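Long-range contacts in putative O-GlcNAcase nagJ (Clostridium perfringens, PDB 6PV5), which probably acts as a hexosaminidase of glycoside hydrolase family 84, this chain being an N-terminal part of a longer protein and holding the catalytic barrel: residues A[156-164]-A[212-220]; A[200-211]-A[438-449]. All blocks are in the same frame, centred on the assembly; numbering follows the deposited sequence.

Interaction 1. Residues A[156-164]-A[212-220]; sequences FYGVKSLKQ and YGEYKMNAY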
loop_
_atom_site.group_PDB
_atom_site.type_symbol
_atom_site.label_atom_id
_atom_site.label_comp_id
_atom_site.label_asym_id
_atom_site.label_seq_id
_atom_site.Cartn_x
_atom_site.Cartn_y
_atom_site.Cartn_z
ATOM N N PHE A 156 18.665 -6.568 6.001
ATOM C CA PHE A 156 18.305 -5.450 5.141
ATOM C C PHE A 156 17.279 -4.538 5.826
ATOM O O PHE A 156 17.477 -3.325 5.874
ATOM C CB PHE A 156 17.847 -5.993 3.788
ATOM C CG PHE A 156 17.609 -4.975 2.703
ATOM C CD1 PHE A 156 18.627 -4.609 1.836
ATOM C CD2 PHE A 156 16.349 -4.424 2.511
ATOM C CE1 PHE A 156 18.401 -3.692 0.819
ATOM C CE2 PHE A 156 16.123 -3.517 1.488
ATOM C CZ PHE A 156 17.147 -3.151 0.644
ATOM N N TYR A 157 16.219 -5.126 6.402
ATOM C CA TYR A 157 15.184 -4.363 7.088
ATOM C C TYR A 157 15.719 -3.747 8.375
ATOM O O TYR A 157 15.242 -2.702 8.809
ATOM C CB TYR A 157 13.948 -5.211 7.412
ATOM C CG TYR A 157 13.149 -5.658 6.213
ATOM C CD1 TYR A 157 13.223 -4.974 5.007
ATOM C CD2 TYR A 157 12.323 -6.768 6.281
ATOM C CE1 TYR A 157 12.523 -5.395 3.891
ATOM C CE2 TYR A 157 11.581 -7.175 5.184
ATOM C CZ TYR A 157 11.683 -6.493 3.986
ATOM O OH TYR A 157 10.981 -6.921 2.898
ATOM N N GLY A 158 16.683 -4.424 9.005
ATOM C CA GLY A 158 17.334 -3.888 10.191
ATOM C C GLY A 158 18.020 -2.565 9.873
ATOM O O GLY A 158 17.935 -1.617 10.654
ATOM N N VAL A 159 18.671 -2.515 8.704
ATOM C CA VAL A 159 19.390 -1.331 8.260
ATOM C C VAL A 159 18.406 -0.232 7.848
ATOM O O VAL A 159 18.658 0.949 8.087
ATOM C CB VAL A 159 20.371 -1.659 7.119
ATOM C CG1 VAL A 159 21.076 -0.410 6.620
ATOM C CG2 VAL A 159 21.384 -2.724 7.517
ATOM N N LYS A 160 17.300 -0.624 7.198
ATOM C CA LYS A 160 16.249 0.317 6.827
ATOM C C LYS A 160 15.709 0.990 8.085
ATOM O O LYS A 160 15.436 2.185 8.076
ATOM C CB LYS A 160 15.123 -0.377 6.052
ATOM C CG LYS A 160 15.474 -0.811 4.638
ATOM C CD LYS A 160 15.824 0.364 3.757
ATOM C CE LYS A 160 16.087 -0.034 2.327
ATOM N NZ LYS A 160 16.169 1.162 1.455
ATOM N N SER A 161 15.577 0.220 9.172
ATOM C CA SER A 161 15.124 0.797 10.427
ATOM C C SER A 161 16.218 1.674 11.026
ATOM O O SER A 161 15.909 2.692 11.649
ATOM C CB SER A 161 14.668 -0.247 11.404
ATOM O OG SER A 161 13.457 -0.844 10.972
ATOM N N LEU A 162 17.488 1.268 10.849
ATOM C CA LEU A 162 18.591 2.077 11.346
ATOM C C LEU A 162 18.592 3.428 10.633
ATOM O O LEU A 162 18.703 4.451 11.297
ATOM C CB LEU A 162 19.940 1.359 11.198
ATOM C CG LEU A 162 21.139 2.146 11.750
ATOM C CD1 LEU A 162 21.088 2.281 13.276
ATOM C CD2 LEU A 162 22.475 1.575 11.284
ATOM N N LYS A 163 18.420 3.412 9.299
ATOM C CA LYS A 163 18.450 4.605 8.458
ATOM C C LYS A 163 17.408 5.633 8.903
ATOM O O LYS A 163 17.580 6.819 8.638
ATOM C CB LYS A 163 18.295 4.256 6.973
ATOM N N GLN A 164 16.354 5.183 9.597
ATOM C CA GLN A 164 15.299 6.059 10.094
ATOM C C GLN A 164 15.575 6.491 11.533
ATOM O O GLN A 164 14.865 7.339 12.069
ATOM C CB GLN A 164 13.935 5.364 10.095
ATOM C CG GLN A 164 13.402 4.965 8.728
ATOM C CD GLN A 164 11.991 4.426 8.823
ATOM O OE1 GLN A 164 11.290 4.597 9.818
ATOM N NE2 GLN A 164 11.546 3.782 7.764
ATOM N N TYR A 212 9.045 0.412 -1.863
ATOM C CA TYR A 212 8.635 -0.816 -1.191
ATOM C C TYR A 212 9.707 -1.332 -0.231
ATOM O O TYR A 212 9.400 -1.674 0.914
ATOM C CB TYR A 212 8.270 -1.890 -2.209
ATOM C CG TYR A 212 7.225 -1.465 -3.205
ATOM C CD1 TYR A 212 6.349 -0.419 -2.938
ATOM C CD2 TYR A 212 7.090 -2.130 -4.414
ATOM C CE1 TYR A 212 5.389 -0.028 -3.861
ATOM C CE2 TYR A 212 6.131 -1.745 -5.338
ATOM C CZ TYR A 212 5.272 -0.691 -5.060
ATOM O OH TYR A 212 4.327 -0.310 -5.977
ATOM N N GLY A 213 10.965 -1.348 -0.694
ATOM C CA GLY A 213 12.098 -1.779 0.116
ATOM C C GLY A 213 12.340 -0.848 1.294
ATOM O O GLY A 213 12.691 -1.291 2.390
ATOM N N GLU A 214 12.114 0.447 1.057
ATOM C CA GLU A 214 12.255 1.442 2.100
ATOM C C GLU A 214 11.304 1.159 3.264
ATOM O O GLU A 214 11.640 1.430 4.420
ATOM C CB GLU A 214 12.042 2.836 1.508
ATOM C CG GLU A 214 12.509 3.945 2.435
ATOM C CD GLU A 214 14.007 4.214 2.457
ATOM O OE1 GLU A 214 14.403 5.292 2.961
ATOM O OE2 GLU A 214 14.779 3.355 1.972
ATOM N N TYR A 215 10.125 0.598 2.954
ATOM C CA TYR A 215 9.074 0.482 3.952
ATOM C C TYR A 215 8.687 -0.980 4.190
ATOM O O TYR A 215 7.632 -1.263 4.764
ATOM C CB TYR A 215 7.927 1.440 3.608
ATOM C CG TYR A 215 8.393 2.869 3.716
ATOM C CD1 TYR A 215 8.582 3.434 4.962
ATOM C CD2 TYR A 215 8.721 3.617 2.594
ATOM C CE1 TYR A 215 9.037 4.732 5.101
ATOM C CE2 TYR A 215 9.195 4.918 2.717
ATOM C CZ TYR A 215 9.353 5.472 3.978
ATOM O OH TYR A 215 9.820 6.734 4.168
ATOM N N LYS A 216 9.563 -1.888 3.735
ATOM C CA LYS A 216 9.555 -3.296 4.104
ATOM C C LYS A 216 8.373 -4.020 3.460
ATOM O O LYS A 216 7.895 -5.009 4.010
ATOM C CB LYS A 216 9.590 -3.485 5.625
ATOM C CG LYS A 216 10.736 -2.795 6.362
ATOM C CD LYS A 216 10.747 -3.079 7.836
ATOM C CE LYS A 216 11.864 -2.370 8.570
ATOM N NZ LYS A 216 11.417 -1.088 9.168
ATOM N N MET A 217 7.936 -3.551 2.285
ATOM C CA MET A 217 7.044 -4.347 1.455
ATOM C C MET A 217 7.901 -5.226 0.554
ATOM O O MET A 217 8.817 -4.735 -0.085
ATOM C CB MET A 217 6.151 -3.480 0.568
ATOM C CG MET A 217 5.413 -2.391 1.337
ATOM S SD MET A 217 4.104 -1.619 0.326
ATOM C CE MET A 217 2.824 -2.871 0.433
ATOM N N ASN A 218 7.537 -6.509 0.445
ATOM C CA ASN A 218 8.487 -7.507 -0.015
ATOM C C ASN A 218 8.067 -8.072 -1.362
ATOM O O ASN A 218 8.665 -9.036 -1.807
ATOM C CB ASN A 218 8.711 -8.606 1.035
ATOM C CG ASN A 218 7.493 -9.468 1.327
ATOM O OD1 ASN A 218 6.409 -9.254 0.777
ATOM N ND2 ASN A 218 7.661 -10.467 2.182
ATOM N N ALA A 219 7.036 -7.507 -2.010
ATOM C CA ALA A 219 6.705 -8.032 -3.324
ATOM C C ALA A 219 6.054 -6.985 -4.223
ATOM O O ALA A 219 5.297 -6.133 -3.772
ATOM C CB ALA A 219 5.809 -9.244 -3.195
ATOM N N TYR A 220 6.308 -7.134 -5.521
ATOM C CA TYR A 220 5.649 -6.365 -6.552
ATOM C C TYR A 220 5.090 -7.329 -7.582
ATOM O O TYR A 220 5.843 -8.049 -8.232
ATOM C CB TYR A 220 6.645 -5.372 -7.167
ATOM C CG TYR A 220 6.213 -4.753 -8.470
ATOM C CD1 TYR A 220 5.069 -3.968 -8.547
ATOM C CD2 TYR A 220 6.953 -4.941 -9.628
ATOM C CE1 TYR A 220 4.660 -3.412 -9.746
ATOM C CE2 TYR A 220 6.567 -4.376 -10.834
ATOM C CZ TYR A 220 5.419 -3.604 -10.892
ATOM O OH TYR A 220 5.030 -3.038 -12.075
HETATM O O HOH W 1 11.308 -5.216 0.878
#
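Lys216 lies along the ring of Tyr157 and reaches past it to Ser161, and its course can be followed atom by atom. CB stands over the ring centre, 3.9 Å from the centroid and 9° off the normal, a CH-pi contact with the face. CG continues over the same ring, 3.6 Å from Tyr157 CD1, and CD passes on to Tyr157 CG and CB. CE arrives 3.4 Å from Tyr157 O. Near-straight torsions at chi2 and chi3 keep the chain alongside the aromatic; the turn at chi4 (96°) then directs NZ to Ser161 OG, to which it donates at 2.7 Å. That hydroxyl is also hydrogen-bonded to Tyr132.

At the other end of the ring, Tyr157 OH sits 3.4 Å from Asn218 CB and shares a water with Met217 O, the water lying in the ring plane. Trp457 meets this ring nearly perpendicularly.

A second lysine works from helix 152-163. Lys160 CG rests 3.6 Å from Gly213 O; the bend at chi2 (-62°) then carries CD, CE and NZ toward Glu214, where Lys160 NZ forms a salt bridge with Glu214 OE2 at 2.6 Å, nearly along the C-O axis of that oxygen. The two side chains cross at about a right angle.

Here the helix packed on the N-terminal mixed sheet meets the end of helix 202-214 and the loop into barrel strand 219-222. Both lysines combine aliphatic packing with a polar tip bond; Lys160 is buried, and the carboxylate of the partly exposed Glu214 would be expected to offset its charge, while Lys216 ends on a neutral hydroxyl.

Interaction 2. Residues A[200-211]-A[438-449]; sequences WSQEERLDQIKM and PMRFSDASKIST. With EDO (1,2-ethanediol), chain E.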
loop_
_atom_site.group_PDB
_atom_site.type_symbol
_atom_site.label_atom_id
_atom_site.label_comp_id
_atom_site.label_asym_id
_atom_site.label_seq_id
_atom_site.Cartn_x
_atom_site.Cartn_y
_atom_site.Cartn_z
ATOM N N TRP A 200 1.892 2.250 -15.329
ATOM C CA TRP A 200 3.046 2.954 -14.821
ATOM C C TRP A 200 4.164 2.850 -15.852
ATOM O O TRP A 200 4.274 1.844 -16.557
ATOM C CB TRP A 200 3.485 2.372 -13.478
ATOM C CG TRP A 200 2.548 2.665 -12.347
ATOM C CD1 TRP A 200 1.518 3.563 -12.318
ATOM C CD2 TRP A 200 2.590 2.058 -11.047
ATOM N NE1 TRP A 200 0.918 3.564 -11.086
ATOM C CE2 TRP A 200 1.561 2.656 -10.281
ATOM C CE3 TRP A 200 3.384 1.066 -10.463
ATOM C CZ2 TRP A 200 1.316 2.277 -8.961
ATOM C CZ3 TRP A 200 3.144 0.703 -9.154
ATOM C CH2 TRP A 200 2.123 1.306 -8.413
ATOM N N SER A 201 4.932 3.934 -15.950
ATOM C CA SER A 201 6.123 3.995 -16.765
ATOM C C SER A 201 7.239 3.287 -16.011
ATOM O O SER A 201 7.106 2.999 -14.814
ATOM C CB SER A 201 6.502 5.436 -17.031
ATOM O OG SER A 201 6.860 6.059 -15.807
ATOM N N GLN A 202 8.357 3.084 -16.722
ATOM C CA GLN A 202 9.553 2.460 -16.191
ATOM C C GLN A 202 10.050 3.244 -14.983
ATOM O O GLN A 202 10.395 2.646 -13.965
ATOM C CB GLN A 202 10.618 2.366 -17.295
ATOM C CG GLN A 202 11.865 1.589 -16.884
ATOM C CD GLN A 202 11.672 0.092 -16.739
ATOM O OE1 GLN A 202 10.603 -0.464 -17.025
ATOM N NE2 GLN A 202 12.716 -0.578 -16.265
ATOM N N GLU A 203 10.118 4.582 -15.103
ATOM C CA GLU A 203 10.585 5.403 -13.994
ATOM C C GLU A 203 9.661 5.233 -12.781
ATOM O O GLU A 203 10.137 5.128 -11.654
ATOM C CB GLU A 203 10.724 6.880 -14.396
ATOM N N GLU A 204 8.344 5.196 -13.007
ATOM C CA GLU A 204 7.403 5.052 -11.891
ATOM C C GLU A 204 7.592 3.691 -11.210
ATOM O O GLU A 204 7.741 3.602 -9.993
ATOM C CB GLU A 204 5.973 5.296 -12.379
ATOM C CG GLU A 204 5.730 6.746 -12.763
ATOM C CD GLU A 204 4.394 7.065 -13.408
ATOM O OE1 GLU A 204 3.881 6.246 -14.216
ATOM O OE2 GLU A 204 3.849 8.143 -13.087
ATOM N N ARG A 205 7.651 2.632 -12.015
ATOM C CA ARG A 205 7.845 1.280 -11.505
ATOM C C ARG A 205 9.089 1.171 -10.639
ATOM O O ARG A 205 9.004 0.683 -9.506
ATOM C CB ARG A 205 7.843 0.301 -12.667
ATOM C CG ARG A 205 6.442 0.089 -13.200
ATOM C CD ARG A 205 6.542 -0.767 -14.427
ATOM N NE ARG A 205 5.194 -0.999 -14.878
ATOM C CZ ARG A 205 4.888 -1.289 -16.131
ATOM N NH1 ARG A 205 3.621 -1.482 -16.449
ATOM N NH2 ARG A 205 5.847 -1.396 -17.050
ATOM N N LEU A 206 10.213 1.707 -11.144
ATOM C CA LEU A 206 11.470 1.647 -10.422
ATOM C C LEU A 206 11.348 2.467 -9.153
ATOM O O LEU A 206 11.852 2.088 -8.091
ATOM C CB LEU A 206 12.597 2.197 -11.302
ATOM C CG LEU A 206 12.998 1.317 -12.486
ATOM C CD1 LEU A 206 13.982 2.048 -13.403
ATOM C CD2 LEU A 206 13.593 -0.000 -12.005
ATOM N N ASP A 207 10.698 3.625 -9.298
ATOM C CA ASP A 207 10.490 4.493 -8.152
ATOM C C ASP A 207 9.628 3.755 -7.126
ATOM O O ASP A 207 9.935 3.745 -5.946
ATOM C CB ASP A 207 9.883 5.821 -8.612
ATOM C CG ASP A 207 9.509 6.709 -7.446
ATOM O OD1 ASP A 207 10.423 7.145 -6.730
ATOM O OD2 ASP A 207 8.301 6.913 -7.243
ATOM N N GLN A 208 8.561 3.089 -7.580
ATOM C CA GLN A 208 7.718 2.333 -6.654
ATOM C C GLN A 208 8.515 1.233 -5.935
ATOM O O GLN A 208 8.467 1.115 -4.705
ATOM C CB GLN A 208 6.484 1.790 -7.378
ATOM C CG GLN A 208 5.474 2.879 -7.696
ATOM C CD GLN A 208 4.480 3.163 -6.591
ATOM O OE1 GLN A 208 4.267 2.348 -5.684
ATOM N NE2 GLN A 208 3.861 4.336 -6.665
ATOM N N ILE A 209 9.276 0.439 -6.696
ATOM C CA ILE A 209 10.031 -0.663 -6.108
ATOM C C ILE A 209 10.948 -0.179 -4.989
ATOM O O ILE A 209 11.022 -0.813 -3.937
ATOM C CB ILE A 209 10.788 -1.465 -7.180
ATOM C CG1 ILE A 209 9.820 -2.266 -8.051
ATOM C CG2 ILE A 209 11.835 -2.367 -6.530
ATOM C CD1 ILE A 209 10.400 -2.674 -9.384
ATOM N N LYS A 210 11.629 0.954 -5.194
ATOM C CA LYS A 210 12.535 1.471 -4.178
ATOM C C LYS A 210 11.758 1.836 -2.917
ATOM O O LYS A 210 12.265 1.677 -1.805
ATOM C CB LYS A 210 13.300 2.705 -4.679
ATOM N N MET A 211 10.538 2.365 -3.099
ATOM C CA MET A 211 9.722 2.767 -1.964
ATOM C C MET A 211 9.314 1.522 -1.167
ATOM O O MET A 211 9.250 1.564 0.061
ATOM C CB MET A 211 8.475 3.540 -2.423
ATOM C CG MET A 211 7.645 4.023 -1.257
ATOM S SD MET A 211 6.091 4.833 -1.758
ATOM C CE MET A 211 5.066 3.427 -2.179
ATOM N N PRO A 438 -3.173 -0.283 -6.438
ATOM C CA PRO A 438 -3.099 1.180 -6.365
ATOM C C PRO A 438 -3.809 1.803 -7.564
ATOM O O PRO A 438 -4.392 1.100 -8.391
ATOM C CB PRO A 438 -1.570 1.395 -6.397
ATOM C CG PRO A 438 -1.096 0.314 -7.388
ATOM C CD PRO A 438 -2.009 -0.872 -7.134
ATOM N N MET A 439 -3.752 3.139 -7.639
ATOM C CA MET A 439 -4.292 3.904 -8.751
ATOM C C MET A 439 -3.288 3.907 -9.902
ATOM O O MET A 439 -2.081 3.785 -9.670
ATOM C CB MET A 439 -4.494 5.368 -8.323
ATOM C CG MET A 439 -5.585 5.554 -7.277
ATOM S SD MET A 439 -5.902 7.314 -6.914
ATOM C CE MET A 439 -4.471 7.673 -5.910
ATOM N N ARG A 440 -3.779 4.182 -11.116
ATOM C CA ARG A 440 -2.870 4.361 -12.238
ATOM C C ARG A 440 -1.943 5.549 -11.987
ATOM O O ARG A 440 -0.909 5.659 -12.647
ATOM C CB ARG A 440 -3.632 4.469 -13.561
ATOM C CG ARG A 440 -4.258 5.828 -13.843
ATOM C CD ARG A 440 -4.719 5.838 -15.298
ATOM N NE ARG A 440 -5.127 7.152 -15.784
ATOM C CZ ARG A 440 -6.374 7.627 -15.717
ATOM N NH1 ARG A 440 -7.343 6.889 -15.190
ATOM N NH2 ARG A 440 -6.645 8.842 -16.168
ATOM N N PHE A 441 -2.313 6.417 -11.025
ATOM C CA PHE A 441 -1.543 7.601 -10.652
ATOM C C PHE A 441 -0.554 7.234 -9.560
ATOM O O PHE A 441 -0.933 7.078 -8.395
ATOM C CB PHE A 441 -2.445 8.733 -10.149
ATOM C CG PHE A 441 -3.555 9.076 -11.116
ATOM C CD1 PHE A 441 -3.283 9.758 -12.298
ATOM C CD2 PHE A 441 -4.858 8.670 -10.864
ATOM C CE1 PHE A 441 -4.304 10.029 -13.202
ATOM C CE2 PHE A 441 -5.887 8.956 -11.748
ATOM C CZ PHE A 441 -5.604 9.636 -12.923
ATOM N N SER A 442 0.718 7.116 -9.954
ATOM C CA SER A 442 1.726 6.494 -9.116
ATOM C C SER A 442 1.986 7.324 -7.865
ATOM O O SER A 442 1.875 6.832 -6.744
ATOM C CB SER A 442 3.004 6.283 -9.883
ATOM O OG SER A 442 4.009 5.808 -9.007
ATOM N N ASP A 443 2.385 8.587 -8.041
ATOM C CA ASP A 443 2.739 9.361 -6.861
ATOM C C ASP A 443 1.524 9.533 -5.954
ATOM O O ASP A 443 1.647 9.491 -4.742
ATOM C CB ASP A 443 3.532 10.619 -7.223
ATOM C CG ASP A 443 4.992 10.291 -7.488
ATOM O OD1 ASP A 443 5.816 10.402 -6.529
ATOM O OD2 ASP A 443 5.297 9.908 -8.635
ATOM N N ALA A 444 0.336 9.666 -6.543
ATOM C CA ALA A 444 -0.853 9.960 -5.753
ATOM C C ALA A 444 -1.275 8.727 -4.938
ATOM O O ALA A 444 -1.986 8.861 -3.937
ATOM C CB ALA A 444 -1.962 10.471 -6.653
ATOM N N SER A 445 -0.780 7.542 -5.342
ATOM C CA SER A 445 -1.068 6.268 -4.686
ATOM C C SER A 445 -0.199 6.087 -3.438
ATOM O O SER A 445 -0.434 5.198 -2.638
ATOM C CB SER A 445 -0.817 5.116 -5.623
ATOM O OG SER A 445 -1.907 4.946 -6.497
ATOM N N LYS A 446 0.840 6.897 -3.280
ATOM C CA LYS A 446 1.816 6.552 -2.260
ATOM C C LYS A 446 1.269 6.611 -0.830
ATOM O O LYS A 446 1.615 5.758 -0.037
ATOM C CB LYS A 446 3.121 7.323 -2.445
ATOM C CG LYS A 446 3.876 6.896 -3.689
ATOM C CD LYS A 446 5.200 7.616 -3.851
ATOM C CE LYS A 446 5.892 7.276 -5.161
ATOM N NZ LYS A 446 7.127 8.088 -5.306
ATOM N N ILE A 447 0.501 7.649 -0.475
ATOM C CA ILE A 447 0.010 7.781 0.885
ATOM C C ILE A 447 -0.737 6.521 1.321
ATOM O O ILE A 447 -0.386 5.941 2.355
ATOM C CB ILE A 447 -0.764 9.099 1.133
ATOM C CG1 ILE A 447 0.177 10.308 1.054
ATOM C CG2 ILE A 447 -1.474 9.071 2.481
ATOM C CD1 ILE A 447 -0.512 11.571 0.590
ATOM N N SER A 448 -1.716 6.074 0.527
ATOM C CA SER A 448 -2.496 4.907 0.895
ATOM C C SER A 448 -1.598 3.673 0.957
ATOM O O SER A 448 -1.663 2.923 1.922
ATOM C CB SER A 448 -3.672 4.710 -0.035
ATOM O OG SER A 448 -4.445 5.906 -0.106
ATOM N N THR A 449 -0.759 3.479 -0.076
ATOM C CA THR A 449 0.148 2.347 -0.162
ATOM C C THR A 449 1.041 2.236 1.082
ATOM O O THR A 449 1.299 1.129 1.559
ATOM C CB THR A 449 0.964 2.355 -1.456
ATOM O OG1 THR A 449 0.047 2.450 -2.543
ATOM C CG2 THR A 449 1.740 1.072 -1.645
HETATM C C1 EDO E . -2.777 9.152 -18.319
HETATM O O1 EDO E . -4.092 9.059 -18.848
HETATM C C2 EDO E . -2.733 9.460 -16.865
HETATM O O2 EDO E . -2.091 8.475 -16.053
HETATM O O HOH W 2 1.253 7.739 -12.896
HETATM O O HOH W 3 3.588 9.470 -10.416
HETATM O O HOH W 4 6.260 7.367 -8.756
HETATM O O HOH W 5 2.180 3.644 -4.403
#
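Among the charged groups, Lys446 NZ is gripped by two carboxylates: Asp207 OD2 at 2.6 Å, through its syn lone pair, and Asp443 OD1 at 2.9 Å, met from above the carboxylate plane. The lysine plausibly offsets the repulsion between these acids, whose OD2 and OD1 respectively stand 4.3 Å apart.

Of the neutral hydrogen bonds, Gln208 NE2 to Ser442 OG is the straighter (2.8 Å, 162°), the hydroxyl lying near the amide plane; a bend at chi2 (-87°) turns the amide there, and Tyr212 holds its OE1. Trp200 NE1 gives a weak bond to Met439 O. Waters join Glu204 OE2 to Ser442 N and Asp443 N, and another links Asp207 OD2, Ser442 OG and Asp443 OD2.

CH-pi and apolar contacts flank these. Ser442 CB makes a CH-pi contact over the face of the five-membered ring of Trp200, 3.9 Å from its centroid, while Pro438 CG touches Trp200 CZ2 at 3.5 Å. Met211 SD packs on Lys446 CG at 3.6 Å.

The contact joins the first and last helices of the (beta/alpha)8 (TIM) barrel, 202-214 and 446-457, beside helix 243-255 on one flank and helices 464-476 and 548-579 on the other.

Overall arrangement
The two contacts have centres about 16 Å apart and share helix 202-214: interaction 2 uses the residues before the helix and most of its length, up to Met211; interaction 1 its last turn, 212-214, and the loop into strand 219-222. Their segments alternate along the chain, in the order 156-164, 200-211, 212-220, 438-449. Interaction 1 ties the N-terminal mixed-sheet domain to the eight-stranded parallel barrel, whereas interaction 2 lies within the barrel domain, bringing its first helix against the one after last strand 431-436. They touch directly, Tyr212 OH lying 3.5 Å from Trp200 CZ3. One helix thus connects the domain interface to the seam where the barrel closes, away from the predicted proton donor Asp305.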